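Local coordinates for amino acid ABC transporter, periplasmic amino acid-binding protein, putative (Streptococcus pneumoniae, PDB 4I62) that binds L-arginine as the substrate-binding protein of an ABC transporter and probably delivers amino acids to the membrane permease for uptake, at residues V242-T245 with I246-K250. Residues are numbered along the deposited sequence; the frame is centred on the assembly and turned at random. Where two conformers were deposited one is given.
Sequences VDKT and IQKLK
A chi1 of 174° sets Val242 CG1 beside its own carbonyl carbon, while Ile246 CG1 is placed next to its own N (chi1 -68°) and the chain runs on extended (chi2 166°), so that CG1 of the valine and CD1 of the isoleucine meet side by side, 3.8 Å apart. The pair illustrates i to i+4 packing along an alpha-helix, here helix 236-251 of a type II periplasmic binding protein fold. Four successive backbone bonds run through this part of the helix, Ile246 N, Gln247 N, Lys248 N and Leu249 N donating in turn to the carbonyls of Val242, Asp243, Lys244 and Thr245. Buried side chains pack in two directions. In one, Val242 and Ile246 rest against Ser122; partly exposed Asp243 forms a salt bridge through OD2 with Lys239 NZ, and its OD1 accepts from Thr123 N. In the other, CG2 of Thr245 lies 4.1 Å from Leu249 CD1, and both side chains lean on helix 67-79, while Thr245 OG1 bonds back to Ala241 O. The outer face is polar: in the modelled conformer Lys244 runs alongside Lys248, and Glu78 OE1, a weak and long ion-pair partner of Lys244 NZ, may offset part of their repulsion. A water donates to Lys244 O at 2.8 Å, an oxygen that also accepts from Lys248 N at 3.1 Å.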
ATOM      1  N   VAL A 242      -0.188  -1.142 -19.123  1.00  9.85           N
ATOM      2  CA  VAL A 242       0.212  -1.438 -17.770  1.00  9.53           C
ATOM      3  C   VAL A 242       0.625  -2.900 -17.643  1.00  9.08           C
ATOM      4  O   VAL A 242       1.665  -3.217 -17.029  1.00  9.75           O
ATOM      5  CB  VAL A 242      -0.929  -1.062 -16.795  1.00  9.27           C
ATOM      6  CG1 VAL A 242      -0.575  -1.509 -15.413  1.00 10.73           C
ATOM      7  CG2 VAL A 242      -1.179   0.435 -16.794  1.00 10.60           C
ATOM      8  N   ASP A 243      -0.176  -3.799 -18.193  1.00  8.55           N
ATOM      9  CA  ASP A 243       0.122  -5.237 -18.067  1.00  9.06           C
ATOM     10  C   ASP A 243       1.372  -5.650 -18.841  1.00  8.97           C
ATOM     11  O   ASP A 243       2.097  -6.523 -18.378  1.00  9.58           O
ATOM     12  CB  ASP A 243      -1.098  -6.061 -18.490  1.00  9.42           C
ATOM     13  CG  ASP A 243      -2.177  -6.061 -17.413  1.00  9.83           C
ATOM     14  OD1 ASP A 243      -1.943  -5.491 -16.315  1.00 11.98           O
ATOM     15  OD2 ASP A 243      -3.239  -6.635 -17.610  1.00 12.15           O
ATOM     16  N   LYS A 244       1.625  -5.043 -20.006  1.00  9.34           N
ATOM     17  CA  LYS A 244       2.871  -5.297 -20.721  0.56 10.61           C
ATOM     18  C   LYS A 244       4.065  -4.938 -19.832  1.00  9.49           C
ATOM     19  O   LYS A 244       5.069  -5.637 -19.806  1.00 10.38           O
ATOM     20  CB  LYS A 244       2.903  -4.467 -22.010  0.56 12.69           C
ATOM     21  CG  LYS A 244       4.214  -4.533 -22.765  0.56 17.45           C
ATOM     22  CD  LYS A 244       4.182  -3.586 -23.957  0.56 23.06           C
ATOM     23  CE  LYS A 244       5.374  -3.780 -24.880  0.56 25.32           C
ATOM     24  NZ  LYS A 244       6.670  -3.743 -24.158  0.56 29.39           N
ATOM     25  N   THR A 245       3.946  -3.815 -19.127  1.00 10.20           N
ATOM     26  CA  THR A 245       5.016  -3.340 -18.256  1.00  9.81           C
ATOM     27  C   THR A 245       5.227  -4.259 -17.051  1.00  9.73           C
ATOM     28  O   THR A 245       6.363  -4.632 -16.740  1.00 10.46           O
ATOM     29  CB  THR A 245       4.749  -1.880 -17.810  1.00 10.94           C
ATOM     30  OG1 THR A 245       4.552  -1.055 -18.946  1.00 13.19           O
ATOM     31  CG2 THR A 245       5.898  -1.329 -16.988  1.00 12.95           C
ATOM     32  N   ILE A 246       4.123  -4.637 -16.393  1.00  9.71           N
ATOM     33  CA  ILE A 246       4.225  -5.559 -15.278  1.00  9.44           C
ATOM     34  C   ILE A 246       4.828  -6.886 -15.730  1.00  9.50           C
ATOM     35  O   ILE A 246       5.716  -7.418 -15.067  1.00 10.76           O
ATOM     36  CB  ILE A 246       2.861  -5.757 -14.584  1.00  9.73           C
ATOM     37  CG1 ILE A 246       2.445  -4.450 -13.883  1.00  9.85           C
ATOM     38  CG2 ILE A 246       2.936  -6.890 -13.581  1.00 10.76           C
ATOM     39  CD1 ILE A 246       0.961  -4.442 -13.463  1.00 10.54           C
ATOM     40  N   GLN A 247       4.355  -7.426 -16.847  1.00 10.12           N
ATOM     41  CA  GLN A 247       4.872  -8.691 -17.384  0.63 11.84           C
ATOM     42  C   GLN A 247       6.400  -8.638 -17.586  1.00 11.84           C
ATOM     43  O   GLN A 247       7.132  -9.533 -17.203  1.00 13.22           O
ATOM     44  CB  GLN A 247       4.143  -8.998 -18.697  0.63 11.72           C
ATOM     45  CG  GLN A 247       4.622 -10.270 -19.461  0.63 13.68           C
ATOM     46  CD  GLN A 247       3.824 -10.551 -20.739  0.63 14.55           C
ATOM     47  OE1 GLN A 247       4.278 -10.265 -21.859  0.63 21.92           O
ATOM     48  NE2 GLN A 247       2.657 -11.163 -20.585  0.63 15.29           N
ATOM     49  N   LYS A 248       6.860  -7.547 -18.181  1.00 11.63           N
ATOM     50  CA  LYS A 248       8.281  -7.386 -18.437  1.00 13.76           C
ATOM     51  C   LYS A 248       9.084  -7.340 -17.133  1.00 13.86           C
ATOM     52  O   LYS A 248      10.132  -7.991 -17.007  1.00 14.87           O
ATOM     53  CB  LYS A 248       8.478  -6.092 -19.239  1.00 16.05           C
ATOM     54  CG  LYS A 248       9.918  -5.752 -19.536  1.00 21.77           C
ATOM     55  CD  LYS A 248      10.058  -4.396 -20.226  1.00 28.91           C
ATOM     56  CE  LYS A 248       9.326  -4.365 -21.555  1.00 33.73           C
ATOM     57  NZ  LYS A 248       9.816  -3.262 -22.444  1.00 38.59           N
ATOM     58  N   LEU A 249       8.595  -6.562 -16.172  1.00 11.09           N
ATOM     59  CA  LEU A 249       9.309  -6.418 -14.904  1.00 11.48           C
ATOM     60  C   LEU A 249       9.295  -7.701 -14.079  1.00 11.77           C
ATOM     61  O   LEU A 249      10.265  -7.987 -13.373  1.00 14.35           O
ATOM     62  CB  LEU A 249       8.739  -5.255 -14.078  1.00 11.57           C
ATOM     63  CG  LEU A 249       8.958  -3.855 -14.644  1.00 13.84           C
ATOM     64  CD1 LEU A 249       8.128  -2.840 -13.882  1.00 15.80           C
ATOM     65  CD2 LEU A 249      10.398  -3.446 -14.561  1.00 18.35           C
ATOM     66  N   LYS A 250       8.220  -8.487 -14.178  1.00 11.82           N
ATOM     67  CA  LYS A 250       8.145  -9.757 -13.488  1.00 14.87           C
ATOM     68  C   LYS A 250       9.117 -10.759 -14.103  1.00 14.30           C
ATOM     69  O   LYS A 250       9.909 -11.385 -13.393  1.00 16.49           O
ATOM     70  CB  LYS A 250       6.717 -10.326 -13.539  1.00 15.98           C
ATOM     71  CG  LYS A 250       5.779  -9.673 -12.561  1.00 20.04           C
ATOM     72  CD  LYS A 250       4.464 -10.410 -12.537  1.00 27.61           C
ATOM     73  CE  LYS A 250       3.738 -10.154 -11.233  1.00 30.45           C
ATOM     74  NZ  LYS A 250       2.576 -11.074 -11.043  1.00 33.79           N
TER
HETATM   75  O   HOH W   1       5.756  -7.211 -22.078  0.51 16.41           O